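Local coordinates for conjugal transfer protein TRWB (Escherichia coli, PDB 1E9R) that probably acts as a hexameric, ring-forming P-loop ATPase that couples DNA to the secretion channel during bacterial conjugation, at residues B[256-267]-B[289-300]; B[101-109]-B[220-231]. All blocks are in the same frame, centred on the assembly; numbering follows the deposited sequence.

Interaction 1: B[256-267]-B[289-300]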
# COMPACT_ATOMS: atom_id res chain seq x y z
N ARG B 256 -16.65 13.96 -22.28
CA ARG B 256 -16.67 13.58 -20.86
C ARG B 256 -16.72 14.78 -19.89
O ARG B 256 -17.59 14.84 -19.01
CB ARG B 256 -15.47 12.69 -20.56
CG ARG B 256 -15.55 11.95 -19.26
CD ARG B 256 -14.39 10.99 -19.14
NE ARG B 256 -14.50 10.13 -17.96
CZ ARG B 256 -13.67 10.16 -16.91
NH1 ARG B 256 -12.65 11.01 -16.89
NH2 ARG B 256 -13.86 9.32 -15.89
N PRO B 257 -15.79 15.74 -20.02
CA PRO B 257 -15.87 16.86 -19.07
C PRO B 257 -17.11 17.76 -19.17
O PRO B 257 -17.61 18.25 -18.16
CB PRO B 257 -14.55 17.62 -19.32
CG PRO B 257 -14.16 17.22 -20.68
CD PRO B 257 -14.52 15.77 -20.76
N LEU B 258 -17.62 17.97 -20.39
CA LEU B 258 -18.81 18.80 -20.60
C LEU B 258 -20.04 18.13 -20.00
O LEU B 258 -20.79 18.76 -19.26
CB LEU B 258 -19.07 19.05 -22.09
CG LEU B 258 -19.65 20.44 -22.44
CD1 LEU B 258 -20.37 20.37 -23.78
CD2 LEU B 258 -20.59 20.92 -21.36
N ILE B 259 -20.24 16.86 -20.35
CA ILE B 259 -21.37 16.09 -19.85
C ILE B 259 -21.27 16.02 -18.32
O ILE B 259 -22.27 16.24 -17.62
CB ILE B 259 -21.38 14.67 -20.46
CG1 ILE B 259 -21.57 14.75 -21.98
CG2 ILE B 259 -22.52 13.85 -19.89
CD1 ILE B 259 -21.12 13.50 -22.74
N SER B 260 -20.08 15.74 -17.81
CA SER B 260 -19.87 15.71 -16.37
C SER B 260 -20.25 17.07 -15.78
O SER B 260 -20.85 17.15 -14.72
CB SER B 260 -18.40 15.41 -16.03
OG SER B 260 -18.02 14.12 -16.48
N ALA B 261 -19.91 18.14 -16.48
CA ALA B 261 -20.25 19.46 -15.99
C ALA B 261 -21.76 19.61 -15.87
O ALA B 261 -22.28 20.10 -14.86
CB ALA B 261 -19.71 20.52 -16.94
N TRP B 262 -22.49 19.19 -16.91
CA TRP B 262 -23.93 19.32 -16.88
C TRP B 262 -24.54 18.52 -15.74
O TRP B 262 -25.34 19.05 -14.96
CB TRP B 262 -24.55 18.90 -18.22
CG TRP B 262 -24.33 19.92 -19.32
CD1 TRP B 262 -24.25 21.28 -19.18
CD2 TRP B 262 -24.17 19.65 -20.72
NE1 TRP B 262 -24.05 21.87 -20.40
CE2 TRP B 262 -24.00 20.90 -21.36
CE3 TRP B 262 -24.16 18.48 -21.49
CZ2 TRP B 262 -23.80 21.01 -22.75
CZ3 TRP B 262 -23.97 18.59 -22.87
CH2 TRP B 262 -23.79 19.85 -23.49
N VAL B 263 -24.17 17.25 -15.65
CA VAL B 263 -24.69 16.41 -14.58
C VAL B 263 -24.47 17.07 -13.21
O VAL B 263 -25.36 17.08 -12.37
CB VAL B 263 -24.04 15.03 -14.60
CG1 VAL B 263 -24.47 14.23 -13.37
CG2 VAL B 263 -24.41 14.29 -15.87
N ASP B 264 -23.28 17.62 -13.00
CA ASP B 264 -22.96 18.26 -11.74
C ASP B 264 -23.76 19.54 -11.55
O ASP B 264 -24.16 19.86 -10.43
CB ASP B 264 -21.46 18.56 -11.64
CG ASP B 264 -21.02 18.85 -10.23
OD1 ASP B 264 -20.88 17.87 -9.47
OD2 ASP B 264 -20.84 20.03 -9.87
N VAL B 265 -24.00 20.27 -12.63
CA VAL B 265 -24.79 21.49 -12.53
C VAL B 265 -26.15 21.11 -11.99
O VAL B 265 -26.69 21.79 -11.12
CB VAL B 265 -24.98 22.17 -13.89
CG1 VAL B 265 -25.99 23.31 -13.76
CG2 VAL B 265 -23.65 22.71 -14.39
N VAL B 266 -26.71 20.01 -12.50
CA VAL B 266 -28.02 19.56 -12.03
C VAL B 266 -27.97 19.21 -10.55
O VAL B 266 -28.83 19.63 -9.78
CB VAL B 266 -28.53 18.32 -12.81
CG1 VAL B 266 -29.78 17.76 -12.15
CG2 VAL B 266 -28.84 18.71 -14.24
N CYS B 267 -26.95 18.45 -10.15
CA CYS B 267 -26.81 18.06 -8.76
C CYS B 267 -26.68 19.21 -7.76
O CYS B 267 -27.23 19.13 -6.66
CB CYS B 267 -25.63 17.11 -8.62
SG CYS B 267 -25.87 15.53 -9.50
N ALA B 289 -19.54 5.45 -13.72
CA ALA B 289 -18.08 5.50 -13.83
C ALA B 289 -17.51 6.07 -15.14
O ALA B 289 -16.30 6.14 -15.31
CB ALA B 289 -17.49 4.12 -13.56
N SER B 290 -18.38 6.48 -16.06
CA SER B 290 -17.95 7.07 -17.34
C SER B 290 -17.83 8.57 -17.23
O SER B 290 -17.19 9.21 -18.06
CB SER B 290 -18.93 6.75 -18.46
OG SER B 290 -18.72 5.43 -18.92
N LEU B 291 -18.46 9.12 -16.20
CA LEU B 291 -18.40 10.55 -15.96
C LEU B 291 -17.15 10.81 -15.14
O LEU B 291 -16.50 9.86 -14.69
CB LEU B 291 -19.64 11.01 -15.18
CG LEU B 291 -21.01 10.85 -15.84
CD1 LEU B 291 -22.08 11.35 -14.90
CD2 LEU B 291 -21.08 11.62 -17.14
N GLU B 292 -16.78 12.07 -14.94
CA GLU B 292 -15.61 12.37 -14.13
C GLU B 292 -16.01 12.25 -12.66
O GLU B 292 -17.16 11.95 -12.33
CB GLU B 292 -15.09 13.79 -14.41
CG GLU B 292 -14.58 14.02 -15.83
CD GLU B 292 -13.26 14.79 -15.89
OE1 GLU B 292 -12.60 14.95 -14.84
OE2 GLU B 292 -12.88 15.23 -17.00
N LYS B 293 -15.05 12.48 -11.76
CA LYS B 293 -15.34 12.42 -10.34
C LYS B 293 -16.14 13.68 -10.00
O LYS B 293 -15.57 14.75 -9.79
CB LYS B 293 -14.03 12.39 -9.56
CG LYS B 293 -14.20 12.35 -8.06
CD LYS B 293 -12.87 12.14 -7.38
CE LYS B 293 -13.03 12.10 -5.87
NZ LYS B 293 -11.75 11.66 -5.23
N LEU B 294 -17.47 13.54 -9.97
CA LEU B 294 -18.35 14.67 -9.69
C LEU B 294 -18.23 15.23 -8.28
O LEU B 294 -18.13 14.49 -7.31
CB LEU B 294 -19.80 14.27 -9.97
CG LEU B 294 -20.02 13.68 -11.36
CD1 LEU B 294 -21.49 13.37 -11.56
CD2 LEU B 294 -19.56 14.66 -12.42
N ALA B 295 -18.24 16.55 -8.18
CA ALA B 295 -18.10 17.23 -6.90
C ALA B 295 -19.39 17.30 -6.09
O ALA B 295 -19.34 17.35 -4.85
CB ALA B 295 -17.56 18.63 -7.13
N SER B 296 -20.54 17.30 -6.76
CA SER B 296 -21.82 17.45 -6.06
C SER B 296 -22.74 16.25 -6.06
O SER B 296 -23.78 16.29 -5.41
CB SER B 296 -22.58 18.64 -6.65
OG SER B 296 -21.71 19.73 -6.84
N LEU B 297 -22.40 15.21 -6.80
CA LEU B 297 -23.26 14.03 -6.85
C LEU B 297 -23.58 13.51 -5.44
O LEU B 297 -24.74 13.25 -5.12
CB LEU B 297 -22.59 12.91 -7.64
CG LEU B 297 -23.49 11.95 -8.41
CD1 LEU B 297 -22.77 10.63 -8.58
CD2 LEU B 297 -24.82 11.75 -7.70
N ALA B 298 -22.55 13.36 -4.61
CA ALA B 298 -22.70 12.85 -3.25
C ALA B 298 -23.72 13.61 -2.42
O ALA B 298 -24.58 13.02 -1.77
CB ALA B 298 -21.36 12.84 -2.54
N ASP B 299 -23.61 14.93 -2.41
CA ASP B 299 -24.55 15.73 -1.63
C ASP B 299 -25.96 15.63 -2.21
O ASP B 299 -26.95 15.64 -1.47
CB ASP B 299 -24.11 17.19 -1.60
CG ASP B 299 -22.76 17.37 -0.94
OD1 ASP B 299 -22.59 16.87 0.19
OD2 ASP B 299 -21.88 18.01 -1.57
N ALA B 300 -26.06 15.53 -3.52
CA ALA B 300 -27.36 15.44 -4.16
C ALA B 300 -28.05 14.14 -3.79
O ALA B 300 -29.26 14.12 -3.65
CB ALA B 300 -27.21 15.55 -5.68
O HOH W 1 -25.15 18.78 -4.63
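Arg256 reaches from the first turn of segment 256-267 onto the backbone of Ser290 and Leu291. The helix bearing it, 252-269, links parallel strands 243-247 and 281-285 in a beta-alpha-beta crossover of the P-loop NTPase-like sheet, passing over strand 83-89, which lies between them; 289-300 is the chain that leaves the second strand. From CB the arginine runs extended, with CG anti to the backbone N (chi1 -165°), and CG and CD both pass close to Ser290 O. NE of Arg256 then donates to Ser290 O at 2.8 Å, approaching from above the carbonyl plane. At the tip, NH2 lies near Leu291 O at a poor hydrogen-bonding angle, while NH1 meets CG of Glu292 at 3.7 Å, the latter lying over one guanidinium face. The Glu292 carboxylate is salt-bridged to Lys217.

Ser260 OG is gripped twice: it accepts from Glu292 N at 2.8 Å in a nearly straight bond (166°) and donates to Arg256 O one turn back. Beside it, Val263 CG1 packs on Leu294 CD1 at 3.6 Å, the two side chains crossing at about a right angle. One turn on from Ser260, Asp264 OD1 uses its syn lone pair to accept from Ser296 N at 2.8 Å, and its OD2 is also bonded to Ser133. Where helix 297-303 starts, a water donates to both Cys267 O and Ser296 O.

Interaction 2: B[101-109]-B[220-231]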
# COMPACT_ATOMS: atom_id res chain seq x y z
N LYS B 101 -41.82 19.82 -26.25
CA LYS B 101 -41.42 20.78 -25.22
C LYS B 101 -40.14 20.41 -24.47
O LYS B 101 -39.71 21.13 -23.57
CB LYS B 101 -42.55 20.94 -24.19
CG LYS B 101 -43.01 19.62 -23.58
CD LYS B 101 -44.05 19.81 -22.50
CE LYS B 101 -43.48 20.61 -21.34
NZ LYS B 101 -44.44 20.71 -20.20
N ASP B 102 -39.53 19.29 -24.85
CA ASP B 102 -38.32 18.84 -24.18
C ASP B 102 -37.04 19.51 -24.67
O ASP B 102 -36.98 20.03 -25.78
CB ASP B 102 -38.20 17.32 -24.27
CG ASP B 102 -39.33 16.60 -23.55
OD1 ASP B 102 -39.80 17.13 -22.51
OD2 ASP B 102 -39.76 15.52 -24.01
N ILE B 103 -36.03 19.47 -23.80
CA ILE B 103 -34.72 20.07 -24.04
C ILE B 103 -33.64 19.08 -24.45
O ILE B 103 -33.68 17.90 -24.07
CB ILE B 103 -34.23 20.78 -22.76
CG1 ILE B 103 -35.31 21.71 -22.22
CG2 ILE B 103 -32.98 21.57 -23.05
CD1 ILE B 103 -35.67 22.82 -23.16
N ILE B 104 -32.67 19.56 -25.23
CA ILE B 104 -31.54 18.75 -25.67
C ILE B 104 -30.25 19.53 -25.44
O ILE B 104 -30.17 20.73 -25.73
CB ILE B 104 -31.59 18.40 -27.18
CG1 ILE B 104 -32.77 17.48 -27.48
CG2 ILE B 104 -30.31 17.71 -27.59
CD1 ILE B 104 -32.90 17.11 -28.95
N LEU B 105 -29.26 18.86 -24.88
CA LEU B 105 -27.95 19.45 -24.66
C LEU B 105 -26.97 18.51 -25.30
O LEU B 105 -26.72 17.41 -24.82
CB LEU B 105 -27.65 19.62 -23.17
CG LEU B 105 -28.26 20.86 -22.53
CD1 LEU B 105 -27.76 20.96 -21.10
CD2 LEU B 105 -27.87 22.11 -23.31
N ASN B 106 -26.43 18.95 -26.43
CA ASN B 106 -25.47 18.19 -27.22
C ASN B 106 -24.88 19.23 -28.15
O ASN B 106 -25.56 19.69 -29.06
CB ASN B 106 -26.20 17.13 -28.03
CG ASN B 106 -25.26 16.30 -28.88
OD1 ASN B 106 -24.21 16.77 -29.30
ND2 ASN B 106 -25.65 15.06 -29.16
N PRO B 107 -23.61 19.62 -27.93
CA PRO B 107 -22.95 20.63 -28.77
C PRO B 107 -23.00 20.43 -30.29
O PRO B 107 -22.88 21.40 -31.04
CB PRO B 107 -21.52 20.66 -28.21
CG PRO B 107 -21.33 19.30 -27.65
CD PRO B 107 -22.65 19.03 -26.98
N TYR B 108 -23.19 19.19 -30.73
CA TYR B 108 -23.22 18.89 -32.16
C TYR B 108 -24.59 18.52 -32.74
O TYR B 108 -24.69 18.00 -33.85
CB TYR B 108 -22.21 17.77 -32.45
CG TYR B 108 -20.79 18.10 -31.99
CD1 TYR B 108 -20.41 17.95 -30.65
CD2 TYR B 108 -19.84 18.58 -32.89
CE1 TYR B 108 -19.10 18.26 -30.22
CE2 TYR B 108 -18.54 18.89 -32.47
CZ TYR B 108 -18.18 18.73 -31.15
OH TYR B 108 -16.90 19.06 -30.76
N ASP B 109 -25.64 18.81 -31.99
CA ASP B 109 -26.99 18.53 -32.45
C ASP B 109 -27.65 19.87 -32.75
O ASP B 109 -27.58 20.81 -31.96
CB ASP B 109 -27.77 17.74 -31.39
CG ASP B 109 -29.06 17.18 -31.92
OD1 ASP B 109 -29.97 17.97 -32.23
OD2 ASP B 109 -29.18 15.94 -32.04
N GLU B 220 -14.65 21.88 -25.27
CA GLU B 220 -16.04 21.67 -25.65
C GLU B 220 -17.01 22.75 -25.15
O GLU B 220 -18.08 22.94 -25.72
CB GLU B 220 -16.51 20.30 -25.18
CG GLU B 220 -15.77 19.15 -25.82
CD GLU B 220 -15.75 19.22 -27.35
OE1 GLU B 220 -16.81 19.52 -27.95
OE2 GLU B 220 -14.68 18.97 -27.95
N HIS B 221 -16.63 23.44 -24.09
CA HIS B 221 -17.47 24.51 -23.55
C HIS B 221 -17.39 25.68 -24.51
O HIS B 221 -18.34 26.47 -24.63
CB HIS B 221 -16.94 24.96 -22.18
CG HIS B 221 -17.18 23.99 -21.07
ND1 HIS B 221 -18.24 24.10 -20.20
CD2 HIS B 221 -16.49 22.88 -20.69
CE1 HIS B 221 -18.20 23.11 -19.33
NE2 HIS B 221 -17.15 22.36 -19.60
N VAL B 222 -16.25 25.80 -25.17
CA VAL B 222 -16.01 26.90 -26.10
C VAL B 222 -16.78 26.69 -27.39
O VAL B 222 -17.42 27.60 -27.89
CB VAL B 222 -14.50 27.04 -26.43
CG1 VAL B 222 -14.29 28.20 -27.39
CG2 VAL B 222 -13.69 27.27 -25.15
N THR B 223 -16.71 25.47 -27.91
CA THR B 223 -17.37 25.12 -29.16
C THR B 223 -18.87 24.89 -28.99
O THR B 223 -19.60 24.75 -29.98
CB THR B 223 -16.73 23.86 -29.76
OG1 THR B 223 -16.96 22.74 -28.90
CG2 THR B 223 -15.23 24.08 -29.93
N MET B 224 -19.33 24.84 -27.74
CA MET B 224 -20.74 24.64 -27.45
C MET B 224 -21.54 25.83 -27.93
O MET B 224 -21.23 26.97 -27.60
CB MET B 224 -20.95 24.49 -25.94
CG MET B 224 -21.91 23.36 -25.51
SD MET B 224 -23.68 23.62 -25.71
CE MET B 224 -24.19 22.05 -26.15
N PRO B 225 -22.58 25.58 -28.75
CA PRO B 225 -23.42 26.66 -29.27
C PRO B 225 -23.84 27.55 -28.11
O PRO B 225 -24.33 27.06 -27.09
CB PRO B 225 -24.59 25.90 -29.88
CG PRO B 225 -23.90 24.66 -30.43
CD PRO B 225 -23.00 24.27 -29.29
N ASP B 226 -23.66 28.86 -28.25
CA ASP B 226 -24.03 29.75 -27.17
C ASP B 226 -25.50 30.12 -27.20
O ASP B 226 -26.13 30.13 -28.25
CB ASP B 226 -23.17 31.01 -27.17
CG ASP B 226 -22.66 31.35 -25.77
OD1 ASP B 226 -23.50 31.42 -24.83
OD2 ASP B 226 -21.43 31.54 -25.61
N GLY B 227 -26.02 30.42 -26.02
CA GLY B 227 -27.42 30.79 -25.90
C GLY B 227 -27.63 31.24 -24.48
O GLY B 227 -26.67 31.41 -23.73
N ASP B 228 -28.89 31.43 -24.09
CA ASP B 228 -29.19 31.88 -22.74
C ASP B 228 -29.90 30.83 -21.90
O ASP B 228 -30.44 31.14 -20.83
CB ASP B 228 -30.01 33.18 -22.77
CG ASP B 228 -31.25 33.06 -23.65
OD1 ASP B 228 -31.55 31.94 -24.14
OD2 ASP B 228 -31.91 34.10 -23.85
N PHE B 229 -29.88 29.58 -22.36
CA PHE B 229 -30.52 28.52 -21.60
C PHE B 229 -29.84 28.31 -20.26
O PHE B 229 -28.61 28.21 -20.19
CB PHE B 229 -30.51 27.21 -22.38
CG PHE B 229 -31.10 26.07 -21.62
CD1 PHE B 229 -32.46 26.05 -21.32
CD2 PHE B 229 -30.31 25.03 -21.16
CE1 PHE B 229 -33.02 25.02 -20.56
CE2 PHE B 229 -30.86 23.99 -20.40
CZ PHE B 229 -32.22 23.99 -20.10
N SER B 230 -30.64 28.27 -19.19
CA SER B 230 -30.13 28.06 -17.84
C SER B 230 -30.74 26.81 -17.23
O SER B 230 -31.96 26.71 -17.10
CB SER B 230 -30.46 29.26 -16.94
OG SER B 230 -30.17 28.97 -15.58
N ILE B 231 -29.89 25.86 -16.86
CA ILE B 231 -30.37 24.62 -16.26
C ILE B 231 -31.10 24.94 -14.95
O ILE B 231 -32.09 24.29 -14.62
CB ILE B 231 -29.20 23.66 -15.98
CG1 ILE B 231 -28.58 23.20 -17.31
CG2 ILE B 231 -29.69 22.46 -15.19
CD1 ILE B 231 -27.32 22.38 -17.15
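Tyr108 OH donates to Glu220 OE1 at 2.8 Å, the hydrogen bond that joins the two segments. The acceptor uses its syn lone pair and sits near the plane of the phenol ring, at its edge. Because the glutamate chain is bent at chi2 (-52°), its carboxylate folds across to the hydroxyl, and the ring and carboxylate planes end 32° apart. The tyrosine is held by its backbone as well: Asn106 OD1 accepts from Tyr108 N at 3.0 Å, an Asx turn set within the type I beta turn Asn106 to Asp109, while Asn106 ND2 bonds to Thr246.

This turn follows strand 103-105, the outermost strand at one end of the chain's ten-stranded mixed sheet, and the loop after helix 219-223 lies along both. Met224, its side chain bent at chi2 and chi3, brings its methyl against the proline ring, with CE 3.5 Å from Pro107 CD. Pro225 CD rests 3.4 Å from Pro107 O, so consecutive residues of the loop press on one proline.

Farther along the loop, Phe229 meets Ile103 and Leu105, the two strand residues whose side chains point toward 220-231. Ile103 CG2 lies over a face of that ring, 4.3 Å from its centroid and 26° off the normal, a CH-pi contact. Leu105 CD2 approaches the same ring obliquely, and Leu105 CD1 reaches Ile231 CD1 at 4.2 Å.

Overall arrangement
From the N terminus, strand 103-105 and the turn after it are the first of the four segments to appear. After 110 residues, 68 helical and none in a strand, 220-231 closes interaction 2, joining this strand, outermost within this chain, and its turn to the loop after helix 219-223. Strand 243-247 then leads into helix 252-269, where interaction 1 opens; strand 281-285 lies within the 21-residue gap before 289-300 closes it, joining that helix to the chain after the strand. The two loops are in series, neither nesting nor crossing. Their centres are 16 Å apart, yet helix 252-269 bears on both: Trp262 CH2 lies 3.5 Å from Met224 CE.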